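Local coordinates for CBS domain-containing protein (Pyrococcus horikoshii, PDB 2YZI), which is of unknown function but, as a pair of CBS domains, may bind an adenosine-containing ligand and have a regulatory role, as relatives do, at residues 16-21 / 30-35; 53-58 / 103-108; 81-86 / 95-100. One frame throughout, in Å; residues are numbered along the deposited sequence.

Contact 1. Residues 16-21 / 30-35; sequences KLLGVK and SRLMME
L32 on helix 26-35 meets both L18 and V20 of the preceding segment. The contact is the first half of a beta-alpha-beta unit in the CBS domain: strand 19-20, helix 26-35, strand 40-44. On the helix side it rests almost wholly on L32. CG of L32 stands opposite its backbone N (chi1 -177°), which carries the two methyls out to segment 16-21. Each methyl has its own partner.

The tight part is at V20, a buried residue. CG1 of V20 presses on CD2 of L32 at 3.5 Å, closer than usual for two carbons. The two side chains run past each other in opposite directions. V20 also touches L41 of strand 40-44, so it packs against both the helix and the next strand.

The L18 part is looser. L18 and L32 cross at a slant, and L18 is only partly buried. L18 also touches L41, and F36 just after the helix. M33, the residue after L32, turns to L41 as well and to I59 of helix 56-64.

R31 and E35, on the solvent side of the helix, form a salt bridge one turn apart, and R31 has a second acidic partner in E28. Neither touches segment 16-21. At the looser end, CD2 of L18 lies 4.1 Å from CD1 of L32.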
loop_
_atom_site.group_PDB
_atom_site.type_symbol
_atom_site.label_atom_id
_atom_site.label_comp_id
_atom_site.label_asym_id
_atom_site.label_seq_id
_atom_site.Cartn_x
_atom_site.Cartn_y
_atom_site.Cartn_z
ATOM N N LYS B 16 -16.095 -0.282 -0.989
ATOM C CA LYS B 16 -15.446 0.864 -0.367
ATOM C C LYS B 16 -14.564 1.632 -1.359
ATOM O O LYS B 16 -13.339 1.564 -1.296
ATOM C CB LYS B 16 -14.612 0.385 0.824
ATOM C CG LYS B 16 -13.918 1.487 1.604
ATOM C CD LYS B 16 -12.930 0.900 2.601
ATOM C CE LYS B 16 -13.327 1.209 4.025
ATOM N NZ LYS B 16 -13.381 2.675 4.250
ATOM N N LEU B 17 -15.198 2.370 -2.262
ATOM C CA LEU B 17 -14.486 3.149 -3.273
ATOM C C LEU B 17 -14.867 4.619 -3.135
ATOM O O LEU B 17 -15.980 5.014 -3.479
ATOM C CB LEU B 17 -14.856 2.622 -4.663
ATOM C CG LEU B 17 -14.581 3.446 -5.918
ATOM C CD1 LEU B 17 -13.115 3.847 -5.992
ATOM C CD2 LEU B 17 -14.987 2.617 -7.134
ATOM N N LEU B 18 -13.948 5.428 -2.624
ATOM C CA LEU B 18 -14.238 6.838 -2.428
ATOM C C LEU B 18 -13.808 7.749 -3.557
ATOM O O LEU B 18 -12.787 7.535 -4.199
ATOM C CB LEU B 18 -13.629 7.339 -1.115
ATOM C CG LEU B 18 -14.367 6.870 0.140
ATOM C CD1 LEU B 18 -14.043 5.406 0.411
ATOM C CD2 LEU B 18 -13.970 7.725 1.317
ATOM N N GLY B 19 -14.608 8.779 -3.785
ATOM C CA GLY B 19 -14.311 9.729 -4.833
ATOM C C GLY B 19 -14.247 11.155 -4.326
ATOM O O GLY B 19 -14.814 11.492 -3.284
ATOM N N VAL B 20 -13.524 11.989 -5.061
ATOM C CA VAL B 20 -13.396 13.396 -4.730
ATOM C C VAL B 20 -13.613 14.152 -6.031
ATOM O O VAL B 20 -13.499 13.574 -7.110
ATOM C CB VAL B 20 -11.990 13.731 -4.174
ATOM C CG1 VAL B 20 -11.771 13.013 -2.843
ATOM C CG2 VAL B 20 -10.914 13.332 -5.177
ATOM N N LYS B 21 -13.944 15.432 -5.939
ATOM C CA LYS B 21 -14.140 16.218 -7.144
ATOM C C LYS B 21 -12.764 16.654 -7.649
ATOM O O LYS B 21 -11.777 16.591 -6.912
ATOM C CB LYS B 21 -15.023 17.434 -6.851
ATOM C CG LYS B 21 -16.452 17.071 -6.494
ATOM C CD LYS B 21 -17.331 18.307 -6.407
ATOM C CE LYS B 21 -18.783 17.938 -6.138
ATOM N NZ LYS B 21 -19.329 17.032 -7.188
ATOM N N SER B 30 -5.762 13.749 0.887
ATOM C CA SER B 30 -4.883 12.988 1.773
ATOM C C SER B 30 -5.557 12.685 3.110
ATOM O O SER B 30 -5.452 11.573 3.625
ATOM C CB SER B 30 -3.575 13.745 2.033
ATOM O OG SER B 30 -2.727 13.721 0.899
ATOM N N ARG B 31 -6.249 13.674 3.665
ATOM C CA ARG B 31 -6.921 13.494 4.942
ATOM C C ARG B 31 -8.052 12.491 4.809
ATOM O O ARG B 31 -8.230 11.618 5.661
ATOM C CB ARG B 31 -7.480 14.819 5.455
ATOM C CG ARG B 31 -8.143 14.711 6.819
ATOM C CD ARG B 31 -9.116 15.838 7.000
ATOM N NE ARG B 31 -10.185 15.775 6.007
ATOM C CZ ARG B 31 -11.183 14.901 6.044
ATOM N NH1 ARG B 31 -11.258 14.012 7.028
ATOM N NH2 ARG B 31 -12.106 14.919 5.097
ATOM N N LEU B 32 -8.821 12.628 3.738
ATOM C CA LEU B 32 -9.929 11.722 3.480
ATOM C C LEU B 32 -9.425 10.276 3.379
ATOM O O LEU B 32 -10.068 9.346 3.876
ATOM C CB LEU B 32 -10.634 12.133 2.186
ATOM C CG LEU B 32 -11.878 11.367 1.742
ATOM C CD1 LEU B 32 -12.963 11.424 2.809
ATOM C CD2 LEU B 32 -12.378 11.978 0.435
HETATM N N MSE B 33 -8.269 10.095 2.740
HETATM C CA MSE B 33 -7.683 8.768 2.570
HETATM C C MSE B 33 -7.264 8.163 3.903
HETATM O O MSE B 33 -7.447 6.969 4.141
HETATM C CB MSE B 33 -6.460 8.834 1.649
HETATM C CG MSE B 33 -6.767 9.077 0.183
HETATM SE SE MSE B 33 -5.111 9.515 -0.749
HETATM C CE MSE B 33 -4.872 7.878 -1.779
HETATM N N MSE B 34 -6.689 8.985 4.769
HETATM C CA MSE B 34 -6.252 8.500 6.070
HETATM C C MSE B 34 -7.465 8.212 6.948
HETATM O O MSE B 34 -7.439 7.290 7.755
HETATM C CB MSE B 34 -5.341 9.530 6.750
HETATM C CG MSE B 34 -4.077 9.856 5.962
HETATM SE SE MSE B 34 -3.009 8.269 5.610
HETATM C CE MSE B 34 -1.440 9.062 4.825
ATOM N N GLU B 35 -8.531 8.990 6.773
ATOM C CA GLU B 35 -9.751 8.812 7.558
ATOM C C GLU B 35 -10.427 7.485 7.241
ATOM O O GLU B 35 -10.763 6.721 8.141
ATOM C CB GLU B 35 -10.741 9.948 7.284
ATOM C CG GLU B 35 -11.994 9.909 8.170
ATOM C CD GLU B 35 -13.076 10.890 7.737
ATOM O OE1 GLU B 35 -12.743 11.968 7.194
ATOM O OE2 GLU B 35 -14.265 10.589 7.958
#

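Contact 2. Residues 53-58 / 103-108; sequences FFTKSD and IKHILI
T55 OG1 accepts a hydrogen bond from D58 N at 3.1 Å, with an N-H...O angle of 153°. T55 is the N-cap of helix 56-64. The carboxylate of D58 turns back to the backbone N of T55 and completes a capping box. D58 OD1 is also paired with R61.

OG1 takes the place between the backbone N and carbonyl carbon of T55 (chi1 66°). This leaves CG2 beside the backbone N and directed at H105. CG2 meets the imidazole obliquely, 3.6 Å from CE1 of H105. The methyl is also near ND1 of the same ring.

F53, two residues earlier, adds an apolar patch. Its CD1 is 4.0 Å from CD1 of L107, and the two side chains pass in opposite directions. CB of H105 lies at the edge of the F53 ring, near its plane, 4.3 Å from CZ of F53.

The contact joins the two CBS domains near the centre of the chain. Strands 50-55 and 105-110 belong to different sheets; their portions 53-55 and 105-108 run nearly antiparallel, at 154°. F53 and H105 both touch S40 of strand 40-44, while H105 and L107 lean on strand 113-119.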
loop_
_atom_site.group_PDB
_atom_site.type_symbol
_atom_site.label_atom_id
_atom_site.label_comp_id
_atom_site.label_asym_id
_atom_site.label_seq_id
_atom_site.Cartn_x
_atom_site.Cartn_y
_atom_site.Cartn_z
ATOM N N PHE B 53 -8.093 9.120 -11.491
ATOM C CA PHE B 53 -7.746 8.149 -10.465
ATOM C C PHE B 53 -6.331 8.453 -9.988
ATOM O O PHE B 53 -5.485 8.898 -10.782
ATOM C CB PHE B 53 -7.773 6.745 -11.076
ATOM C CG PHE B 53 -7.370 5.655 -10.129
ATOM C CD1 PHE B 53 -8.300 5.091 -9.257
ATOM C CD2 PHE B 53 -6.060 5.165 -10.128
ATOM C CE1 PHE B 53 -7.934 4.055 -8.405
ATOM C CE2 PHE B 53 -5.688 4.130 -9.280
ATOM C CZ PHE B 53 -6.628 3.574 -8.416
ATOM N N PHE B 54 -6.068 8.214 -8.706
ATOM C CA PHE B 54 -4.735 8.449 -8.161
ATOM C C PHE B 54 -4.511 7.756 -6.814
ATOM O O PHE B 54 -5.443 7.510 -6.045
ATOM C CB PHE B 54 -4.452 9.957 -8.057
ATOM C CG PHE B 54 -5.216 10.655 -6.965
ATOM C CD1 PHE B 54 -4.758 10.623 -5.649
ATOM C CD2 PHE B 54 -6.384 11.367 -7.259
ATOM C CE1 PHE B 54 -5.451 11.297 -4.639
ATOM C CE2 PHE B 54 -7.084 12.045 -6.258
ATOM C CZ PHE B 54 -6.620 12.013 -4.945
ATOM N N THR B 55 -3.250 7.438 -6.547
ATOM C CA THR B 55 -2.867 6.749 -5.320
ATOM C C THR B 55 -2.051 7.640 -4.407
ATOM O O THR B 55 -1.790 8.797 -4.719
ATOM C CB THR B 55 -2.017 5.511 -5.629
ATOM O OG1 THR B 55 -0.766 5.928 -6.190
ATOM C CG2 THR B 55 -2.735 4.600 -6.609
ATOM N N LYS B 56 -1.662 7.085 -3.265
ATOM C CA LYS B 56 -0.847 7.802 -2.299
ATOM C C LYS B 56 0.533 7.951 -2.930
ATOM O O LYS B 56 1.211 8.966 -2.765
ATOM C CB LYS B 56 -0.756 7.005 -0.996
ATOM C CG LYS B 56 -2.041 6.994 -0.169
ATOM C CD LYS B 56 -1.881 6.167 1.107
ATOM C CE LYS B 56 -3.145 6.201 1.971
ATOM N NZ LYS B 56 -3.046 5.357 3.207
ATOM N N SER B 57 0.924 6.926 -3.675
ATOM C CA SER B 57 2.205 6.925 -4.343
ATOM C C SER B 57 2.280 8.079 -5.338
ATOM O O SER B 57 3.319 8.733 -5.443
ATOM C CB SER B 57 2.421 5.594 -5.058
ATOM O OG SER B 57 3.760 5.471 -5.485
ATOM N N ASP B 58 1.192 8.327 -6.067
ATOM C CA ASP B 58 1.172 9.417 -7.041
ATOM C C ASP B 58 1.421 10.722 -6.308
ATOM O O ASP B 58 2.119 11.600 -6.807
ATOM C CB ASP B 58 -0.180 9.513 -7.758
ATOM C CG ASP B 58 -0.512 8.277 -8.555
ATOM O OD1 ASP B 58 0.380 7.734 -9.245
ATOM O OD2 ASP B 58 -1.679 7.851 -8.505
ATOM N N ILE B 103 0.656 -2.406 -9.617
ATOM C CA ILE B 103 -0.314 -1.612 -8.878
ATOM C C ILE B 103 -0.782 -2.287 -7.594
ATOM O O ILE B 103 -0.726 -3.511 -7.462
ATOM C CB ILE B 103 -1.538 -1.271 -9.747
ATOM C CG1 ILE B 103 -2.150 -2.553 -10.310
ATOM C CG2 ILE B 103 -1.132 -0.314 -10.865
ATOM C CD1 ILE B 103 -3.429 -2.315 -11.092
ATOM N N LYS B 104 -1.237 -1.475 -6.646
ATOM C CA LYS B 104 -1.710 -1.973 -5.359
ATOM C C LYS B 104 -3.229 -1.924 -5.279
ATOM O O LYS B 104 -3.827 -2.417 -4.319
ATOM C CB LYS B 104 -1.125 -1.131 -4.224
ATOM C CG LYS B 104 0.380 -1.202 -4.096
ATOM C CD LYS B 104 0.851 -0.457 -2.854
ATOM C CE LYS B 104 2.315 -0.732 -2.565
ATOM N NZ LYS B 104 2.734 -0.131 -1.268
ATOM N N HIS B 105 -3.845 -1.313 -6.286
ATOM C CA HIS B 105 -5.297 -1.187 -6.342
ATOM C C HIS B 105 -5.729 -1.347 -7.790
ATOM O O HIS B 105 -5.076 -0.831 -8.691
ATOM C CB HIS B 105 -5.750 0.199 -5.850
ATOM C CG HIS B 105 -4.780 0.870 -4.926
ATOM N ND1 HIS B 105 -3.518 1.257 -5.323
ATOM C CD2 HIS B 105 -4.886 1.222 -3.623
ATOM C CE1 HIS B 105 -2.889 1.816 -4.306
ATOM N NE2 HIS B 105 -3.697 1.808 -3.262
ATOM N N ILE B 106 -6.824 -2.061 -8.016
ATOM C CA ILE B 106 -7.333 -2.247 -9.372
ATOM C C ILE B 106 -8.856 -2.114 -9.375
ATOM O O ILE B 106 -9.553 -2.802 -8.631
ATOM C CB ILE B 106 -6.908 -3.624 -9.955
ATOM C CG1 ILE B 106 -7.269 -3.688 -11.437
ATOM C CG2 ILE B 106 -7.561 -4.761 -9.176
ATOM C CD1 ILE B 106 -6.659 -4.862 -12.185
ATOM N N LEU B 107 -9.365 -1.204 -10.203
ATOM C CA LEU B 107 -10.807 -0.977 -10.289
ATOM C C LEU B 107 -11.515 -2.166 -10.929
ATOM O O LEU B 107 -10.994 -2.784 -11.856
ATOM C CB LEU B 107 -11.099 0.306 -11.082
ATOM C CG LEU B 107 -10.705 1.615 -10.383
ATOM C CD1 LEU B 107 -10.871 2.803 -11.304
ATOM C CD2 LEU B 107 -11.565 1.787 -9.153
ATOM N N ILE B 108 -12.696 -2.501 -10.418
ATOM C CA ILE B 108 -13.452 -3.614 -10.959
ATOM C C ILE B 108 -14.560 -3.091 -11.862
ATOM O O ILE B 108 -15.266 -2.135 -11.540
ATOM C CB ILE B 108 -14.051 -4.492 -9.847
ATOM C CG1 ILE B 108 -12.947 -4.921 -8.859
ATOM C CG2 ILE B 108 -14.709 -5.722 -10.461
ATOM C CD1 ILE B 108 -11.782 -5.680 -9.489
#

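Contact 3. Residues 81-86 / 95-100; sequences NLITAN and LRKMAE
The flat peptide carbonyl of T84 is met end-on by the ammonium group of K97. NZ of K97 donates to O of T84 at 2.8 Å, and the C=O...N angle of 169° puts the donor almost straight beyond the oxygen. The other flat groups to note lie on the helix. E100 OE2 sits at the edge of the R96 guanidinium, in its plane, 3.0 Å from NE of R96. The carboxylate is not met in its own plane: NE lies above it, 53° out. This salt bridge spans one helical turn on an exposed face and does not touch segment 81-86.

K97 spans the gap between helix and strand with a fully extended chain. Its CG lies opposite the backbone N (chi1 -170°), and each later torsion is also near 180°. The full length of the lysine is thus used to reach the strand.

Strand 84-86, helix 91-101 and strand 105-110 form a beta-alpha-beta unit in the second CBS domain, and this contact ties its first strand to its helix. It lies near the surface. A methionine in place of K97 has no ammonium group, so T84 O would probably be left without the donor that meets it.

I83 supplies the apolar share. Its CG2 lies 4.2 Å from CE of K97, beside the end of the lysine chain. I83 also touches I103. On another side of the helix, M98 packs on I106 and F118, and on L124 of the second subunit.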
loop_
_atom_site.group_PDB
_atom_site.type_symbol
_atom_site.label_atom_id
_atom_site.label_comp_id
_atom_site.label_asym_id
_atom_site.label_seq_id
_atom_site.Cartn_x
_atom_site.Cartn_y
_atom_site.Cartn_z
ATOM N N ASN B 81 -6.741 7.518 -17.111
ATOM C CA ASN B 81 -7.166 6.279 -17.748
ATOM C C ASN B 81 -7.106 5.274 -16.618
ATOM O O ASN B 81 -6.268 5.398 -15.728
ATOM C CB ASN B 81 -6.261 5.863 -18.913
ATOM C CG ASN B 81 -4.815 5.776 -18.529
ATOM O OD1 ASN B 81 -4.119 6.785 -18.480
ATOM N ND2 ASN B 81 -4.351 4.569 -18.242
ATOM N N LEU B 82 -7.997 4.291 -16.632
ATOM C CA LEU B 82 -8.038 3.311 -15.563
ATOM C C LEU B 82 -7.581 1.919 -15.960
ATOM O O LEU B 82 -7.736 1.499 -17.101
ATOM C CB LEU B 82 -9.461 3.220 -15.024
ATOM C CG LEU B 82 -10.148 4.563 -14.789
ATOM C CD1 LEU B 82 -11.644 4.351 -14.564
ATOM C CD2 LEU B 82 -9.502 5.267 -13.605
ATOM N N ILE B 83 -7.009 1.206 -14.996
ATOM C CA ILE B 83 -6.574 -0.166 -15.208
ATOM C C ILE B 83 -7.604 -0.949 -14.421
ATOM O O ILE B 83 -7.729 -0.789 -13.202
ATOM C CB ILE B 83 -5.170 -0.425 -14.649
ATOM C CG1 ILE B 83 -4.150 0.373 -15.461
ATOM C CG2 ILE B 83 -4.849 -1.912 -14.700
ATOM C CD1 ILE B 83 -4.171 0.048 -16.968
ATOM N N THR B 84 -8.340 -1.793 -15.131
ATOM C CA THR B 84 -9.411 -2.550 -14.522
ATOM C C THR B 84 -9.358 -4.040 -14.748
ATOM O O THR B 84 -8.498 -4.562 -15.450
ATOM C CB THR B 84 -10.760 -2.069 -15.057
ATOM O OG1 THR B 84 -10.829 -2.370 -16.455
ATOM C CG2 THR B 84 -10.916 -0.567 -14.865
ATOM N N ALA B 85 -10.320 -4.707 -14.136
ATOM C CA ALA B 85 -10.478 -6.137 -14.232
ATOM C C ALA B 85 -11.979 -6.340 -14.186
ATOM O O ALA B 85 -12.688 -5.599 -13.516
ATOM C CB ALA B 85 -9.814 -6.822 -13.049
ATOM N N ASN B 86 -12.467 -7.341 -14.894
ATOM C CA ASN B 86 -13.889 -7.613 -14.910
ATOM C C ASN B 86 -14.318 -8.411 -13.665
ATOM O O ASN B 86 -13.537 -9.192 -13.116
ATOM C CB ASN B 86 -14.215 -8.367 -16.188
ATOM C CG ASN B 86 -15.678 -8.620 -16.348
ATOM O OD1 ASN B 86 -16.201 -9.640 -15.884
ATOM N ND2 ASN B 86 -16.364 -7.686 -16.998
ATOM N N LEU B 95 -4.461 -10.934 -9.958
ATOM C CA LEU B 95 -3.185 -10.778 -9.259
ATOM C C LEU B 95 -2.044 -10.613 -10.263
ATOM O O LEU B 95 -1.171 -9.756 -10.101
ATOM C CB LEU B 95 -2.912 -11.993 -8.377
ATOM C CG LEU B 95 -3.266 -11.879 -6.896
ATOM C CD1 LEU B 95 -4.675 -11.375 -6.731
ATOM C CD2 LEU B 95 -3.086 -13.238 -6.227
ATOM N N ARG B 96 -2.054 -11.439 -11.298
ATOM C CA ARG B 96 -1.026 -11.366 -12.317
ATOM C C ARG B 96 -1.060 -9.994 -13.008
ATOM O O ARG B 96 -0.022 -9.383 -13.273
ATOM C CB ARG B 96 -1.229 -12.477 -13.341
ATOM C CG ARG B 96 -0.347 -12.331 -14.570
ATOM C CD ARG B 96 -0.499 -13.497 -15.528
ATOM N NE ARG B 96 0.468 -13.412 -16.612
ATOM C CZ ARG B 96 0.649 -14.355 -17.531
ATOM N NH1 ARG B 96 -0.074 -15.463 -17.500
ATOM N NH2 ARG B 96 1.560 -14.189 -18.475
ATOM N N LYS B 97 -2.255 -9.502 -13.293
ATOM C CA LYS B 97 -2.366 -8.213 -13.946
ATOM C C LYS B 97 -1.831 -7.085 -13.056
ATOM O O LYS B 97 -1.188 -6.159 -13.540
ATOM C CB LYS B 97 -3.823 -7.938 -14.333
ATOM C CG LYS B 97 -3.978 -6.730 -15.225
ATOM C CD LYS B 97 -5.366 -6.635 -15.805
ATOM C CE LYS B 97 -5.426 -5.523 -16.837
ATOM N NZ LYS B 97 -6.771 -5.459 -17.443
HETATM N N MSE B 98 -2.102 -7.157 -11.759
HETATM C CA MSE B 98 -1.635 -6.124 -10.836
HETATM C C MSE B 98 -0.121 -6.166 -10.718
HETATM O O MSE B 98 0.518 -5.138 -10.492
HETATM C CB MSE B 98 -2.232 -6.321 -9.441
HETATM C CG MSE B 98 -3.718 -6.102 -9.334
HETATM SE SE MSE B 98 -4.314 -6.728 -7.608
HETATM C CE MSE B 98 -3.898 -5.135 -6.545
ATOM N N ALA B 99 0.440 -7.365 -10.855
ATOM C CA ALA B 99 1.884 -7.543 -10.756
ATOM C C ALA B 99 2.554 -6.966 -11.992
ATOM O O ALA B 99 3.519 -6.213 -11.892
ATOM C CB ALA B 99 2.227 -9.023 -10.607
ATOM N N GLU B 100 2.022 -7.309 -13.158
ATOM C CA GLU B 100 2.578 -6.824 -14.411
ATOM C C GLU B 100 2.505 -5.299 -14.501
ATOM O O GLU B 100 3.432 -4.665 -14.988
ATOM C CB GLU B 100 1.847 -7.477 -15.586
ATOM C CG GLU B 100 1.849 -8.998 -15.500
ATOM C CD GLU B 100 1.188 -9.684 -16.686
ATOM O OE1 GLU B 100 0.166 -9.171 -17.193
ATOM O OE2 GLU B 100 1.684 -10.752 -17.099
#

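The contacts follow the two-domain plan of the chain. Contact 1 lies in the first CBS domain and contact 3 in the second, their centres 21 Å apart on opposite sides of the chain's centre. Each joins strand to helix in a beta-alpha-beta unit. Contact 2 bridges the domains, about 12 Å from the centre of contact 1 and 10 Å from that of contact 3. Along the chain contact 1 comes first, and contact 3 is nested in the loop that contact 2 closes. M33 packs on K56 between contacts 1 and 2. Strands 84-86 and 105-110 are sheet neighbours linking contacts 2 and 3. All three contacts reach the second subunit, so both domains take part in the dimer.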